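Lipopolysaccharide export system protein LptH (Pseudomonas aeruginosa, PDB 4UU4) binds lipopolysaccharide and is required for its translocation from the inner to the outer membrane, possibly forming part of a bridge across the periplasm. Local coordinates at residues Q31-Q36 with V55-G60; T65-T70 with V85-Y90; V101-G106 with K125-G130; V118-Q123 with E136-D141. All coordinates share one frame; numbering follows the deposited sequence.

In the fold
The four contacts are antiparallel strand pairings in a two-sheet beta-jellyroll. Interactions 1 and 3 belong to one sheet, interaction 4 to the other, and interaction 2 sits at the corners where the chain passes between them. Interaction 1, at an outermost strand, is only partly buried and mixes valines with polar residues; interaction 4 is the most buried, with leucine and isoleucine inward and its acids held by loops. Interaction 2 relies on backbone bonds and glycines. Strand 55-59 of interaction 1 neighbours T65-G66 of interaction 2, and A89 of interaction 2 bonds to G106 of interaction 3. Interactions 3 and 4 face each other across the interior, where A104 and V126 meet L120, and V126 also meets I138.

Interaction 1. Residues Q31-Q36 with V55-G60; sequences QPIRVQ and VVVTQG
I33 runs alongside V57 in the same direction, the two CG2 methyls 3.8 Å apart. Beyond I33, the side chain of Q59 passes at a slant: with CG anti to the backbone N (chi1 -170°) and the chain extended from there, its amide NE2 comes to 3.6 Å from I33 CG1. The same face carries V35, which slants across V55 with the two CG1 methyls 3.9 Å apart; V35 CG1 also touches V57 CB. Valine suits positions 55 and 57, since both side chains pack inward on V69, V57 also on L64, and I33 extends the apolar patch to the exposed end.

The other face is more polar. R34 crosses T58 so that its aliphatic CG, not the guanidinium, lies against T58 OG1. One pair further on, Q36 and V56 run alongside each other, and the amide OE1 rests 3.7 Å from V56 CG2. Long side chains fit here because their carbon stems can cover a neighbour while their polar ends extend outward.

Between the two faces, R34 with T58 and Q36 with V56 form antiparallel hydrogen-bonded pairs, each with two N-H to O=C bonds of 2.9 Å; V35 and V57 make the non-hydrogen-bonded pair between. Past R34 the ladder gives way to a water that donates to P32 O (2.6 Å) and T58 O and accepts from G60 N. Strand 34-36 is outermost in its sheet within the chain, and the chemistry implies a two-sided edge: mainly apolar on the V35/V57 side, more polar on the R34/T58 side.

Interaction 2. Residues T65-T70 with V85-Y90; sequences TGNTVT and VGKPAY
N67 reaches over the G86 backbone from a corner of the chain. Its CB lies 3.4 Å from V85 O. CG is set anti to the carbonyl carbon, beside the backbone N (chi1 -60°), and comes to 3.9 Å from G86 CA. At the tip OD1 meets that same CA at 3.2 Å, and K87 CG at 3.8 Å. Glycine suits position 86 because a CB there would lie close to G66 CA and P88 O.

N67 and T68 in succession stand opposite the single V85, a classic beta bulge: V85 O accepts from N67 N at 2.7 Å, with a bent N-H...O angle of 136°, and from T68 N at 3.0 Å, nearly straight at 164°. V85 N returns a bond to T68 O. The bulge falls where the chain turns from strand 62-66 into strand 68-72, passing between the two jellyroll sheets; opposite it, G86, K87 and P88, the last after a cis peptide, make the matching corner.

Before the corner, on strand 62-66, T65 N bonds to Y90 O at 2.9 Å. T65 OG1 sits beside Y90 CB at the ring's edge, near its plane, while the phenol OH turns to E92.

Interaction 3. Residues V101-G106 with K125-G130; sequences VTKAYG and KVIQEG
Y105 and I127 have similar first torsions, chi1 -59° and -49°, which set Y105 CG and I127 CG1 each anti to its own carbonyl carbon. The two side chains cross at a slant along the diagonal, and the ring atom CE1 meets the methyl CD1 of I127 at 3.8 Å. K125, directly across from Y105, meets the same ring: its CB and CD each lie 4.1 Å from Y105 CD1. A bend at chi3 turns CE, and NZ ends 5.1 Å from the ring centroid, a long cation-pi contact, at most weakly attractive. Lysine suits the spot because its methylenes can lie against CD1 while its ammonium ends roughly above the ring.

K103 with I127 and Y105 with K125 are antiparallel hydrogen-bonded pairs in one sheet of the jellyroll, their side chains on its outer face. All four backbone bonds measure 2.9 Å. A104 and V126, the non-hydrogen-bonded pair between, point into the interior, where both pack on L120; the small alanine leaves room for that leucine.

At the far end T102 and Q128 run side by side, T102 CG2 lying 3.6 Å from Q128 CB. The threonine hydroxyl OG1 is hydrogen-bonded to Q93 O on the other flank.

Interaction 4. Residues V118-Q123 with E136-D141; sequences VVLIDQ and EKIVYD
L120 and I138 cross at the apolar centre, the leucine methyl CD1 lying 3.6 Å from I138 CB and 3.7 Å from its CG2. The same methyl rests against the I138 carbonyl oxygen, which L120 N grips with a nearly straight bond of 2.9 Å (N-H...O 178°). Branched, wholly apolar side chains suit a pair that faces the jellyroll interior. On that face V118 also pairs with Y140, V118 CB lying 4.3 Å from Y140 CB. A chi1 of 178° sets the tyrosine CG anti to the backbone N; further out the side chain departs from strand 117-121, and OH bonds to Q93 NE2 of the opposing sheet.

On the opposite face of the sheet, V119 and V139 form a non-hydrogen-bonded pair whose CG2 methyls meet loosely at 4.4 Å. K137 crosses V119 with its extended chain, bringing CE to 3.9 Å from V119 CG2. Lysine serves here because its carbons can pack on valine while the charge stays at the far end.

Toward the corners the bonding slackens: D122 N reaches E136 O at 3.0 Å, but the bond is bent and weak. The carboxylates of these residues turn to loop partners instead. E136 forms a salt bridge with R151 and accepts from A152 N and R161 N, while D122 takes T158 OG1 and S159 N, so both buried acids are well supplied with donors.

Strand 109-112 flanks this pair beside strand 117-121, and strand 147-150 flanks it beside strand 137-141; across the interior, L120 and I138 pack on V126 of strand 124-128.

Interaction 1. Residues Q31-Q36 with V55-G60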
loop_
_atom_site.group_PDB
_atom_site.type_symbol
_atom_site.label_atom_id
_atom_site.label_comp_id
_atom_site.label_asym_id
_atom_site.label_seq_id
_atom_site.Cartn_x
_atom_site.Cartn_y
_atom_site.Cartn_z
ATOM N N GLN A 31 -16.842 -2.392 1.594
ATOM C CA GLN A 31 -16.763 -3.788 1.160
ATOM C C GLN A 31 -15.926 -4.585 2.150
ATOM O O GLN A 31 -15.088 -4.016 2.850
ATOM C CB GLN A 31 -16.122 -3.884 -0.228
ATOM C CG GLN A 31 -16.833 -3.107 -1.316
ATOM C CD GLN A 31 -18.184 -3.686 -1.672
ATOM O OE1 GLN A 31 -18.300 -4.506 -2.584
ATOM N NE2 GLN A 31 -19.220 -3.253 -0.963
ATOM N N PRO A 32 -16.143 -5.910 2.213
ATOM C CA PRO A 32 -15.348 -6.757 3.108
ATOM C C PRO A 32 -13.910 -6.946 2.622
ATOM O O PRO A 32 -13.630 -6.812 1.432
ATOM C CB PRO A 32 -16.092 -8.094 3.069
ATOM C CG PRO A 32 -16.782 -8.098 1.751
ATOM C CD PRO A 32 -17.192 -6.675 1.517
ATOM N N ILE A 33 -13.010 -7.250 3.554
ATOM C CA ILE A 33 -11.613 -7.517 3.235
ATOM C C ILE A 33 -11.369 -9.020 3.168
ATOM O O ILE A 33 -11.531 -9.716 4.168
ATOM C CB ILE A 33 -10.678 -6.938 4.319
ATOM C CG1 ILE A 33 -10.968 -5.456 4.556
ATOM C CG2 ILE A 33 -9.216 -7.159 3.950
ATOM C CD1 ILE A 33 -10.206 -4.887 5.725
ATOM N N ARG A 34 -10.991 -9.530 2.001
ATOM C CA ARG A 34 -10.632 -10.945 1.905
ATOM C C ARG A 34 -9.117 -11.129 1.840
ATOM O O ARG A 34 -8.425 -10.371 1.171
ATOM C CB ARG A 34 -11.349 -11.655 0.743
ATOM C CG ARG A 34 -11.750 -10.769 -0.425
ATOM C CD ARG A 34 -12.969 -11.324 -1.173
ATOM N NE ARG A 34 -14.114 -11.526 -0.286
ATOM C CZ ARG A 34 -15.371 -11.672 -0.699
ATOM N NH1 ARG A 34 -15.665 -11.631 -1.992
ATOM N NH2 ARG A 34 -16.343 -11.852 0.187
ATOM N N VAL A 35 -8.604 -12.115 2.570
ATOM C CA VAL A 35 -7.170 -12.388 2.557
ATOM C C VAL A 35 -6.898 -13.837 2.157
ATOM O O VAL A 35 -7.581 -14.759 2.598
ATOM C CB VAL A 35 -6.499 -12.087 3.919
ATOM C CG1 VAL A 35 -5.002 -11.891 3.736
ATOM C CG2 VAL A 35 -7.109 -10.859 4.565
ATOM N N GLN A 36 -5.899 -14.022 1.306
ATOM C CA GLN A 36 -5.505 -15.342 0.851
ATOM C C GLN A 36 -4.018 -15.505 1.124
ATOM O O GLN A 36 -3.207 -14.705 0.650
ATOM C CB GLN A 36 -5.791 -15.494 -0.645
ATOM C CG GLN A 36 -5.488 -16.873 -1.205
ATOM C CD GLN A 36 -5.094 -16.831 -2.669
ATOM O OE1 GLN A 36 -4.722 -15.780 -3.195
ATOM N NE2 GLN A 36 -5.167 -17.980 -3.335
ATOM N N VAL A 55 0.853 -13.604 0.179
ATOM C CA VAL A 55 -0.324 -12.961 0.740
ATOM C C VAL A 55 -0.983 -11.993 -0.238
ATOM O O VAL A 55 -0.318 -11.125 -0.830
ATOM C CB VAL A 55 0.031 -12.220 2.029
ATOM C CG1 VAL A 55 -1.228 -11.854 2.797
ATOM C CG2 VAL A 55 0.953 -13.076 2.871
ATOM N N VAL A 56 -2.294 -12.170 -0.399
ATOM C CA VAL A 56 -3.126 -11.297 -1.215
ATOM C C VAL A 56 -4.327 -10.818 -0.404
ATOM O O VAL A 56 -5.209 -11.601 -0.075
ATOM C CB VAL A 56 -3.675 -12.032 -2.456
ATOM C CG1 VAL A 56 -4.349 -11.045 -3.404
ATOM C CG2 VAL A 56 -2.572 -12.790 -3.162
ATOM N N VAL A 57 -4.361 -9.530 -0.084
ATOM C CA VAL A 57 -5.531 -8.941 0.559
ATOM C C VAL A 57 -6.275 -8.014 -0.405
ATOM O O VAL A 57 -5.692 -7.099 -0.978
ATOM C CB VAL A 57 -5.169 -8.211 1.888
ATOM C CG1 VAL A 57 -3.663 -7.960 1.993
ATOM C CG2 VAL A 57 -5.979 -6.922 2.052
ATOM N N THR A 58 -7.564 -8.268 -0.602
ATOM C CA THR A 58 -8.379 -7.422 -1.467
ATOM C C THR A 58 -9.556 -6.796 -0.719
ATOM O O THR A 58 -10.216 -7.457 0.088
ATOM C CB THR A 58 -8.916 -8.191 -2.698
ATOM O OG1 THR A 58 -9.745 -9.275 -2.269
ATOM C CG2 THR A 58 -7.770 -8.731 -3.548
ATOM N N GLN A 59 -9.801 -5.516 -0.990
ATOM C CA GLN A 59 -10.978 -4.819 -0.480
ATOM C C GLN A 59 -11.664 -4.078 -1.625
ATOM O O GLN A 59 -11.429 -2.890 -1.846
ATOM C CB GLN A 59 -10.590 -3.843 0.632
ATOM C CG GLN A 59 -11.766 -3.242 1.392
ATOM C CD GLN A 59 -11.327 -2.272 2.483
ATOM O OE1 GLN A 59 -10.279 -1.636 2.384
ATOM N NE2 GLN A 59 -12.129 -2.163 3.533
ATOM N N GLY A 60 -12.503 -4.795 -2.363
ATOM C CA GLY A 60 -13.202 -4.220 -3.497
ATOM C C GLY A 60 -12.318 -4.093 -4.721
ATOM O O GLY A 60 -12.102 -5.060 -5.450
HETATM O O HOH W 1 -13.185 -7.518 -1.027
#

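Interaction 2. Residues T65-T70 with V85-Y90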
loop_
_atom_site.group_PDB
_atom_site.type_symbol
_atom_site.label_atom_id
_atom_site.label_comp_id
_atom_site.label_asym_id
_atom_site.label_seq_id
_atom_site.Cartn_x
_atom_site.Cartn_y
_atom_site.Cartn_z
ATOM N N THR A 65 -0.437 -6.980 -1.999
ATOM C CA THR A 65 0.235 -8.275 -2.021
ATOM C C THR A 65 1.517 -8.203 -1.211
ATOM O O THR A 65 1.964 -7.117 -0.847
ATOM C CB THR A 65 0.560 -8.763 -3.448
ATOM O OG1 THR A 65 1.617 -7.973 -4.000
ATOM C CG2 THR A 65 -0.665 -8.687 -4.345
ATOM N N GLY A 66 2.096 -9.358 -0.909
ATOM C CA GLY A 66 3.350 -9.367 -0.176
ATOM C C GLY A 66 3.775 -10.737 0.306
ATOM O O GLY A 66 3.048 -11.713 0.148
ATOM N N ASN A 67 4.973 -10.806 0.876
ATOM C CA ASN A 67 5.453 -12.017 1.508
ATOM C C ASN A 67 4.863 -12.110 2.901
ATOM O O ASN A 67 4.458 -13.181 3.347
ATOM C CB ASN A 67 6.976 -12.013 1.586
ATOM C CG ASN A 67 7.614 -11.940 0.226
ATOM O OD1 ASN A 67 8.550 -11.168 0.005
ATOM N ND2 ASN A 67 7.106 -12.737 -0.705
ATOM N N THR A 68 4.806 -10.969 3.582
ATOM C CA THR A 68 4.262 -10.947 4.932
ATOM C C THR A 68 3.378 -9.730 5.161
ATOM O O THR A 68 3.804 -8.586 4.956
ATOM C CB THR A 68 5.378 -10.955 5.986
ATOM O OG1 THR A 68 6.325 -11.983 5.674
ATOM C CG2 THR A 68 4.797 -11.181 7.378
ATOM N N VAL A 69 2.149 -9.983 5.604
ATOM C CA VAL A 69 1.190 -8.911 5.840
ATOM C C VAL A 69 0.659 -8.916 7.272
ATOM O O VAL A 69 0.271 -9.948 7.796
ATOM C CB VAL A 69 0.026 -8.985 4.834
ATOM C CG1 VAL A 69 -1.019 -7.922 5.133
ATOM C CG2 VAL A 69 0.557 -8.815 3.418
ATOM N N THR A 70 0.660 -7.755 7.911
ATOM C CA THR A 70 0.104 -7.632 9.248
ATOM C C THR A 70 -1.072 -6.665 9.249
ATOM O O THR A 70 -0.963 -5.553 8.735
ATOM C CB THR A 70 1.151 -7.131 10.257
ATOM O OG1 THR A 70 2.278 -8.015 10.263
ATOM C CG2 THR A 70 0.549 -7.070 11.653
ATOM N N VAL A 85 4.924 -6.435 3.319
ATOM C CA VAL A 85 6.353 -6.494 3.025
ATOM C C VAL A 85 6.634 -7.582 1.990
ATOM O O VAL A 85 6.217 -8.741 2.159
ATOM C CB VAL A 85 7.180 -6.783 4.298
ATOM C CG1 VAL A 85 8.587 -7.237 3.934
ATOM C CG2 VAL A 85 7.207 -5.562 5.215
ATOM N N GLY A 86 7.334 -7.197 0.924
ATOM C CA GLY A 86 7.707 -8.106 -0.149
ATOM C C GLY A 86 8.938 -7.626 -0.908
ATOM O O GLY A 86 9.679 -6.774 -0.417
ATOM N N LYS A 87 9.164 -8.179 -2.101
ATOM C CA LYS A 87 10.271 -7.741 -2.957
ATOM C C LYS A 87 9.845 -7.450 -4.402
ATOM O O LYS A 87 10.206 -8.196 -5.312
ATOM C CB LYS A 87 11.382 -8.797 -2.990
ATOM C CG LYS A 87 11.531 -9.655 -1.739
ATOM C CD LYS A 87 12.480 -9.031 -0.731
ATOM C CE LYS A 87 12.870 -10.038 0.339
ATOM N NZ LYS A 87 13.860 -9.482 1.300
ATOM N N PRO A 88 9.089 -6.360 -4.628
ATOM C CA PRO A 88 8.534 -5.491 -3.588
ATOM C C PRO A 88 7.099 -5.871 -3.253
ATOM O O PRO A 88 6.503 -6.745 -3.886
ATOM C CB PRO A 88 8.542 -4.127 -4.273
ATOM C CG PRO A 88 8.218 -4.458 -5.686
ATOM C CD PRO A 88 8.944 -5.755 -5.963
ATOM N N ALA A 89 6.554 -5.200 -2.250
ATOM C CA ALA A 89 5.137 -5.254 -1.969
ATOM C C ALA A 89 4.407 -4.394 -2.994
ATOM O O ALA A 89 4.956 -3.398 -3.515
ATOM C CB ALA A 89 4.858 -4.766 -0.571
ATOM N N TYR A 90 3.159 -4.773 -3.258
ATOM C CA TYR A 90 2.379 -4.212 -4.353
ATOM C C TYR A 90 0.999 -3.732 -3.905
ATOM O O TYR A 90 0.294 -4.425 -3.179
ATOM C CB TYR A 90 2.244 -5.266 -5.454
ATOM C CG TYR A 90 1.351 -4.892 -6.617
ATOM C CD1 TYR A 90 1.724 -3.901 -7.523
ATOM C CD2 TYR A 90 0.151 -5.554 -6.828
ATOM C CE1 TYR A 90 0.914 -3.571 -8.596
ATOM C CE2 TYR A 90 -0.664 -5.231 -7.895
ATOM C CZ TYR A 90 -0.279 -4.241 -8.778
ATOM O OH TYR A 90 -1.096 -3.922 -9.840
#

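Interaction 3. Residues V101-G106 with K125-G130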
loop_
_atom_site.group_PDB
_atom_site.type_symbol
_atom_site.label_atom_id
_atom_site.label_comp_id
_atom_site.label_asym_id
_atom_site.label_seq_id
_atom_site.Cartn_x
_atom_site.Cartn_y
_atom_site.Cartn_z
ATOM N N VAL A 101 -6.392 2.614 -13.680
ATOM C CA VAL A 101 -5.868 1.789 -12.597
ATOM C C VAL A 101 -4.468 2.228 -12.168
ATOM O O VAL A 101 -3.546 2.279 -12.982
ATOM C CB VAL A 101 -5.862 0.292 -12.987
ATOM C CG1 VAL A 101 -5.581 0.127 -14.477
ATOM C CG2 VAL A 101 -4.854 -0.490 -12.141
ATOM N N THR A 102 -4.319 2.537 -10.883
ATOM C CA THR A 102 -3.050 3.003 -10.336
ATOM C C THR A 102 -2.282 1.881 -9.643
ATOM O O THR A 102 -2.818 1.176 -8.767
ATOM C CB THR A 102 -3.235 4.210 -9.373
ATOM O OG1 THR A 102 -4.182 3.882 -8.350
ATOM C CG2 THR A 102 -3.739 5.425 -10.137
ATOM N N LYS A 103 -1.029 1.716 -10.063
ATOM C CA LYS A 103 -0.139 0.725 -9.478
ATOM C C LYS A 103 0.789 1.406 -8.486
ATOM O O LYS A 103 1.109 2.584 -8.626
ATOM C CB LYS A 103 0.679 0.020 -10.561
ATOM C CG LYS A 103 -0.158 -0.701 -11.604
ATOM C CD LYS A 103 0.718 -1.370 -12.647
ATOM C CE LYS A 103 -0.114 -2.103 -13.684
ATOM N NZ LYS A 103 0.718 -2.630 -14.802
ATOM N N ALA A 104 1.207 0.658 -7.475
ATOM C CA ALA A 104 2.104 1.175 -6.457
ATOM C C ALA A 104 3.039 0.074 -5.979
ATOM O O ALA A 104 2.635 -1.069 -5.792
ATOM C CB ALA A 104 1.316 1.762 -5.298
ATOM N N TYR A 105 4.300 0.429 -5.798
ATOM C CA TYR A 105 5.305 -0.540 -5.416
ATOM C C TYR A 105 6.127 0.009 -4.276
ATOM O O TYR A 105 6.372 1.210 -4.203
ATOM C CB TYR A 105 6.226 -0.839 -6.593
ATOM C CG TYR A 105 5.530 -1.392 -7.819
ATOM C CD1 TYR A 105 5.030 -0.544 -8.807
ATOM C CD2 TYR A 105 5.399 -2.761 -8.005
ATOM C CE1 TYR A 105 4.409 -1.053 -9.938
ATOM C CE2 TYR A 105 4.781 -3.277 -9.128
ATOM C CZ TYR A 105 4.288 -2.421 -10.091
ATOM O OH TYR A 105 3.672 -2.943 -11.208
ATOM N N GLY A 106 6.564 -0.874 -3.387
ATOM C CA GLY A 106 7.453 -0.445 -2.323
ATOM C C GLY A 106 7.941 -1.612 -1.503
ATOM O O GLY A 106 7.223 -2.585 -1.345
ATOM N N LYS A 125 7.540 3.323 -5.804
ATOM C CA LYS A 125 7.169 3.615 -7.181
ATOM C C LYS A 125 5.654 3.748 -7.274
ATOM O O LYS A 125 4.931 3.157 -6.483
ATOM C CB LYS A 125 7.669 2.513 -8.119
ATOM C CG LYS A 125 7.776 2.923 -9.583
ATOM C CD LYS A 125 8.047 1.723 -10.485
ATOM C CE LYS A 125 9.240 0.906 -10.002
ATOM N NZ LYS A 125 9.411 -0.364 -10.773
ATOM N N VAL A 126 5.179 4.549 -8.223
ATOM C CA VAL A 126 3.749 4.689 -8.488
ATOM C C VAL A 126 3.518 4.874 -9.980
ATOM O O VAL A 126 4.054 5.803 -10.582
ATOM C CB VAL A 126 3.126 5.907 -7.770
ATOM C CG1 VAL A 126 1.690 6.096 -8.219
ATOM C CG2 VAL A 126 3.180 5.751 -6.266
ATOM N N ILE A 127 2.720 3.998 -10.577
ATOM C CA ILE A 127 2.380 4.145 -11.983
ATOM C C ILE A 127 0.920 4.551 -12.154
ATOM O O ILE A 127 0.011 3.746 -11.926
ATOM C CB ILE A 127 2.663 2.861 -12.780
ATOM C CG1 ILE A 127 4.075 2.351 -12.485
ATOM C CG2 ILE A 127 2.493 3.115 -14.265
ATOM C CD1 ILE A 127 4.380 1.002 -13.104
ATOM N N GLN A 128 0.704 5.810 -12.534
ATOM C CA GLN A 128 -0.633 6.288 -12.862
ATOM C C GLN A 128 -0.722 6.828 -14.295
ATOM O O GLN A 128 -0.144 7.861 -14.631
ATOM C CB GLN A 128 -1.169 7.284 -11.811
ATOM C CG GLN A 128 -0.574 8.686 -11.796
ATOM C CD GLN A 128 -1.346 9.622 -10.881
ATOM O OE1 GLN A 128 -1.674 9.270 -9.746
ATOM N NE2 GLN A 128 -1.656 10.814 -11.375
ATOM N N GLU A 129 -1.433 6.082 -15.140
ATOM C CA GLU A 129 -1.726 6.481 -16.517
ATOM C C GLU A 129 -0.480 6.872 -17.312
ATOM O O GLU A 129 -0.398 7.972 -17.860
ATOM C CB GLU A 129 -2.747 7.619 -16.526
ATOM C CG GLU A 129 -3.860 7.428 -15.506
ATOM C CD GLU A 129 -4.772 8.630 -15.399
ATOM O OE1 GLU A 129 -5.742 8.707 -16.180
ATOM O OE2 GLU A 129 -4.526 9.497 -14.532
ATOM N N GLY A 130 0.494 5.968 -17.361
ATOM C CA GLY A 130 1.718 6.207 -18.105
ATOM C C GLY A 130 2.728 7.032 -17.328
ATOM O O GLY A 130 3.931 6.941 -17.568
#

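Interaction 4. Residues V118-Q123 with E136-D141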
loop_
_atom_site.group_PDB
_atom_site.type_symbol
_atom_site.label_atom_id
_atom_site.label_comp_id
_atom_site.label_asym_id
_atom_site.label_seq_id
_atom_site.Cartn_x
_atom_site.Cartn_y
_atom_site.Cartn_z
ATOM N N VAL A 118 -1.895 5.550 1.917
ATOM C CA VAL A 118 -0.999 4.451 1.587
ATOM C C VAL A 118 0.437 4.950 1.486
ATOM O O VAL A 118 0.785 5.658 0.544
ATOM C CB VAL A 118 -1.385 3.788 0.254
ATOM C CG1 VAL A 118 -0.581 2.523 0.049
ATOM C CG2 VAL A 118 -2.871 3.479 0.224
ATOM N N VAL A 119 1.274 4.577 2.450
ATOM C CA VAL A 119 2.669 5.009 2.423
ATOM C C VAL A 119 3.630 3.909 1.966
ATOM O O VAL A 119 3.697 2.827 2.546
ATOM C CB VAL A 119 3.120 5.636 3.764
ATOM C CG1 VAL A 119 2.654 4.793 4.930
ATOM C CG2 VAL A 119 4.629 5.820 3.791
ATOM N N LEU A 120 4.356 4.214 0.896
ATOM C CA LEU A 120 5.334 3.318 0.303
ATOM C C LEU A 120 6.728 3.766 0.717
ATOM O O LEU A 120 7.096 4.919 0.516
ATOM C CB LEU A 120 5.212 3.357 -1.222
ATOM C CG LEU A 120 3.787 3.232 -1.771
ATOM C CD1 LEU A 120 3.431 4.416 -2.654
ATOM C CD2 LEU A 120 3.616 1.937 -2.538
ATOM N N ILE A 121 7.496 2.857 1.305
ATOM C CA ILE A 121 8.849 3.166 1.743
ATOM C C ILE A 121 9.745 2.322 0.843
ATOM O O ILE A 121 9.289 1.341 0.243
ATOM C CB ILE A 121 8.973 3.125 3.281
ATOM C CG1 ILE A 121 8.017 4.133 3.923
ATOM C CG2 ILE A 121 10.400 3.402 3.725
ATOM C CD1 ILE A 121 8.358 4.462 5.359
ATOM N N ASP A 122 11.011 2.729 0.757
ATOM C CA ASP A 122 12.140 1.967 0.162
ATOM C C ASP A 122 12.110 1.372 -1.240
ATOM O O ASP A 122 11.896 0.178 -1.416
ATOM C CB ASP A 122 12.543 0.802 1.046
ATOM C CG ASP A 122 14.045 0.619 1.083
ATOM O OD1 ASP A 122 14.737 1.232 0.250
ATOM O OD2 ASP A 122 14.533 -0.140 1.953
ATOM N N GLN A 123 12.374 2.215 -2.226
ATOM C CA GLN A 123 12.090 1.998 -3.641
ATOM C C GLN A 123 10.637 2.311 -4.069
ATOM O O GLN A 123 10.091 1.671 -4.963
ATOM C CB GLN A 123 12.549 0.631 -4.107
ATOM C CG GLN A 123 14.025 0.440 -3.853
ATOM C CD GLN A 123 14.431 -1.010 -3.804
ATOM O OE1 GLN A 123 15.391 -1.371 -3.124
ATOM N NE2 GLN A 123 13.710 -1.855 -4.529
ATOM N N GLU A 136 12.162 7.780 -2.452
ATOM C CA GLU A 136 12.502 7.068 -1.230
ATOM C C GLU A 136 11.228 6.760 -0.455
ATOM O O GLU A 136 11.117 5.719 0.199
ATOM C CB GLU A 136 13.443 7.908 -0.363
ATOM C CG GLU A 136 14.813 7.292 -0.139
ATOM C CD GLU A 136 15.660 8.106 0.821
ATOM O OE1 GLU A 136 15.077 8.746 1.722
ATOM O OE2 GLU A 136 16.905 8.111 0.673
ATOM N N LYS A 137 10.267 7.674 -0.534
ATOM C CA LYS A 137 9.011 7.523 0.187
ATOM C C LYS A 137 7.851 8.235 -0.508
ATOM O O LYS A 137 7.934 9.424 -0.822
ATOM C CB LYS A 137 9.171 8.032 1.619
ATOM C CG LYS A 137 7.871 8.136 2.393
ATOM C CD LYS A 137 8.105 8.658 3.792
ATOM C CE LYS A 137 6.791 8.980 4.476
ATOM N NZ LYS A 137 6.940 9.156 5.947
ATOM N N ILE A 138 6.766 7.504 -0.744
ATOM C CA ILE A 138 5.603 8.068 -1.418
ATOM C C ILE A 138 4.320 7.881 -0.615
ATOM O O ILE A 138 3.923 6.765 -0.320
ATOM C CB ILE A 138 5.403 7.456 -2.816
ATOM C CG1 ILE A 138 6.569 7.816 -3.733
ATOM C CG2 ILE A 138 4.105 7.943 -3.423
ATOM C CD1 ILE A 138 6.408 7.308 -5.144
ATOM N N VAL A 139 3.672 8.986 -0.268
ATOM C CA VAL A 139 2.418 8.927 0.468
ATOM C C VAL A 139 1.244 9.160 -0.480
ATOM O O VAL A 139 1.262 10.089 -1.278
ATOM C CB VAL A 139 2.399 9.954 1.608
ATOM C CG1 VAL A 139 1.174 9.748 2.488
ATOM C CG2 VAL A 139 3.669 9.838 2.428
ATOM N N TYR A 140 0.224 8.314 -0.391
ATOM C CA TYR A 140 -0.889 8.369 -1.331
ATOM C C TYR A 140 -2.259 8.439 -0.659
ATOM O O TYR A 140 -2.735 7.458 -0.082
ATOM C CB TYR A 140 -0.823 7.183 -2.298
ATOM C CG TYR A 140 -1.959 7.128 -3.292
ATOM C CD1 TYR A 140 -2.306 8.239 -4.045
ATOM C CD2 TYR A 140 -2.676 5.960 -3.488
ATOM C CE1 TYR A 140 -3.342 8.189 -4.956
ATOM C CE2 TYR A 140 -3.712 5.900 -4.397
ATOM C CZ TYR A 140 -4.041 7.014 -5.126
ATOM O OH TYR A 140 -5.078 6.952 -6.030
ATOM N N ASP A 141 -2.880 9.611 -0.738
ATOM C CA ASP A 141 -4.261 9.781 -0.313
ATOM C C ASP A 141 -5.154 9.153 -1.376
ATOM O O ASP A 141 -5.130 9.563 -2.529
ATOM C CB ASP A 141 -4.580 11.269 -0.148
ATOM C CG ASP A 141 -5.933 11.516 0.500
ATOM O OD1 ASP A 141 -6.938 10.919 0.059
ATOM O OD2 ASP A 141 -5.990 12.315 1.458
#